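Local coordinates for flavin reductase domain protein (Arthrobacter sp., PDB 2QCK), which probably binds FMN and reduces flavin at the expense of a nicotinamide cofactor, at the interface of chains A and B. Numbering follows the deposited sequence. Chains: chain A/B, Flavin reductase domain protein.

The interface of chains A and B. Residues chain A 44-46, 54, 124, 126, 133, 135; chain B 56, 126, 128, 132-133.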
loop_
_atom_site.group_PDB
_atom_site.type_symbol
_atom_site.label_atom_id
_atom_site.label_comp_id
_atom_site.label_asym_id
_atom_site.label_seq_id
_atom_site.Cartn_x
_atom_site.Cartn_y
_atom_site.Cartn_z
ATOM N N ALA A 44 4.256 -0.930 -1.884
ATOM C CA ALA A 44 3.882 0.314 -2.619
ATOM C C ALA A 44 5.107 0.796 -3.316
ATOM O O ALA A 44 6.217 0.716 -2.792
ATOM C CB ALA A 44 3.409 1.375 -1.688
ATOM N N SER A 45 4.897 1.317 -4.505
ATOM C CA SER A 45 5.902 2.082 -5.208
ATOM C C SER A 45 6.342 3.336 -4.437
ATOM O O SER A 45 5.492 4.055 -3.896
ATOM C CB SER A 45 5.294 2.508 -6.534
ATOM O OG SER A 45 6.326 3.014 -7.319
ATOM N N LEU A 46 7.661 3.596 -4.403
ATOM C CA LEU A 46 8.223 4.813 -3.828
ATOM C C LEU A 46 8.808 5.760 -4.860
ATOM O O LEU A 46 8.501 6.953 -4.885
ATOM C CB LEU A 46 9.282 4.475 -2.753
ATOM C CG LEU A 46 10.098 5.617 -2.105
ATOM C CD1 LEU A 46 9.224 6.710 -1.457
ATOM C CD2 LEU A 46 11.032 4.996 -1.105
ATOM N N THR A 54 8.382 0.214 -0.976
ATOM C CA THR A 54 8.334 0.097 0.476
ATOM C C THR A 54 7.318 -0.957 0.876
ATOM O O THR A 54 6.382 -1.209 0.134
ATOM C CB THR A 54 7.892 1.435 1.077
ATOM O OG1 THR A 54 6.686 1.850 0.439
ATOM C CG2 THR A 54 8.932 2.491 0.856
HETATM N N MSE A 124 17.400 0.272 4.107
HETATM C CA MSE A 124 17.298 0.520 5.518
HETATM C C MSE A 124 15.946 0.003 5.937
HETATM O O MSE A 124 15.034 -0.142 5.103
HETATM C CB MSE A 124 17.280 2.051 5.734
HETATM C CG MSE A 124 15.889 2.634 5.122
HETATM SE SE MSE A 124 16.390 4.197 4.495
HETATM C CE MSE A 124 17.563 3.738 2.999
ATOM N N LEU A 126 13.141 1.202 9.043
ATOM C CA LEU A 126 12.825 2.195 10.054
ATOM C C LEU A 126 11.999 1.509 11.113
ATOM O O LEU A 126 10.793 1.257 10.899
ATOM C CB LEU A 126 12.016 3.278 9.410
ATOM C CG LEU A 126 11.736 4.612 10.098
ATOM C CD1 LEU A 126 12.995 5.316 10.561
ATOM C CD2 LEU A 126 10.920 5.456 9.085
ATOM N N VAL A 133 9.140 -0.050 8.770
ATOM C CA VAL A 133 9.061 0.275 7.353
ATOM C C VAL A 133 10.353 -0.214 6.678
ATOM O O VAL A 133 11.464 0.073 7.148
ATOM C CB VAL A 133 8.920 1.801 7.143
ATOM C CG1 VAL A 133 8.913 2.185 5.654
ATOM C CG2 VAL A 133 7.654 2.346 7.967
ATOM N N VAL A 135 12.522 -0.124 3.160
ATOM C CA VAL A 135 12.766 0.575 1.889
ATOM C C VAL A 135 13.737 -0.229 1.035
ATOM O O VAL A 135 14.802 -0.593 1.500
ATOM C CB VAL A 135 13.406 1.975 2.112
ATOM C CG1 VAL A 135 13.661 2.708 0.727
ATOM C CG2 VAL A 135 12.564 2.795 3.052
ATOM N N ASN B 56 3.529 7.097 0.569
ATOM C CA ASN B 56 4.597 7.681 -0.203
ATOM C C ASN B 56 4.059 8.816 -1.072
ATOM O O ASN B 56 2.891 8.792 -1.514
ATOM C CB ASN B 56 5.276 6.624 -1.076
ATOM C CG ASN B 56 5.835 5.444 -0.273
ATOM O OD1 ASN B 56 6.187 5.588 0.896
ATOM N ND2 ASN B 56 5.888 4.255 -0.895
ATOM N N LEU B 126 10.776 10.517 5.401
ATOM C CA LEU B 126 12.066 10.001 4.978
ATOM C C LEU B 126 12.241 10.367 3.525
ATOM O O LEU B 126 11.629 9.730 2.642
ATOM C CB LEU B 126 12.043 8.511 5.120
ATOM C CG LEU B 126 13.307 7.659 5.025
ATOM C CD1 LEU B 126 14.395 8.105 5.980
ATOM C CD2 LEU B 126 12.859 6.195 5.275
ATOM N N PHE B 128 13.889 11.083 -0.058
ATOM C CA PHE B 128 14.888 10.788 -1.049
ATOM C C PHE B 128 14.947 11.974 -2.022
ATOM O O PHE B 128 14.523 13.110 -1.696
ATOM C CB PHE B 128 14.594 9.414 -1.694
ATOM C CG PHE B 128 14.645 8.267 -0.703
ATOM C CD1 PHE B 128 13.555 7.978 0.101
ATOM C CD2 PHE B 128 15.818 7.551 -0.512
ATOM C CE1 PHE B 128 13.619 6.976 1.058
ATOM C CE2 PHE B 128 15.888 6.535 0.441
ATOM C CZ PHE B 128 14.783 6.266 1.238
ATOM N N ALA B 132 9.189 10.844 -0.921
ATOM C CA ALA B 132 9.327 10.634 0.523
ATOM C C ALA B 132 8.381 9.565 1.041
ATOM O O ALA B 132 7.265 9.386 0.528
ATOM C CB ALA B 132 9.025 12.010 1.278
ATOM N N VAL B 133 8.821 8.851 2.077
ATOM C CA VAL B 133 7.933 8.052 2.910
ATOM C C VAL B 133 7.445 8.935 4.070
ATOM O O VAL B 133 8.247 9.585 4.756
ATOM C CB VAL B 133 8.673 6.820 3.481
ATOM C CG1 VAL B 133 7.785 5.997 4.430
ATOM C CG2 VAL B 133 9.314 5.968 2.279
#
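This patch belongs to the two-fold symmetric interface of what is probably the biological dimer, as is common in the flavin reductase-like family. B:Asn56, on strand 51-58, makes a polar contact with its side-chain amide nitrogen. ND2 donates to the hydroxyl OG1 of A:Thr54 at 2.9 Å, nearly straight at 174° and in the amide plane. ND2 also donates to the backbone O of A:Ser45 at 3.0 Å, from above the carbonyl plane. Two bonds thus grip one nitrogen and fix the amide's rotation. An alanine here would lose both bonds and would probably leave A:Ser45 O and A:Thr54 OG1 poorly satisfied.

The A:Leu46 and B:Asn56 side chains cross at about a right angle, with leucine CD1 3.8 Å from CG of B:Asn56. With CG anti to the backbone N (chi1 174°), the forked tip of A:Leu46 reaches chain B. CD1 meets CG2 of B:Val133, and CD2 lies 3.9 Å from CE1 of the B:Phe128 ring. CG2 of A:Thr54 meets the same B:Val133 methyl tip to tip at 3.8 Å. The B:Phe128 ring points CZ at CG1 of A:Val135, 3.8 Å away. The bent selenomethionine A:Met124 meets that ring tip to tip, its CE near CE2 and CZ. CD2 of B:Leu126 touches CG2 of A:Val135 at 4.1 Å.

A:Thr54 OG1 takes the crowded position between backbone N and carbonyl carbon (chi1 52°), and a weak bond to A:Ala44 O may orient it.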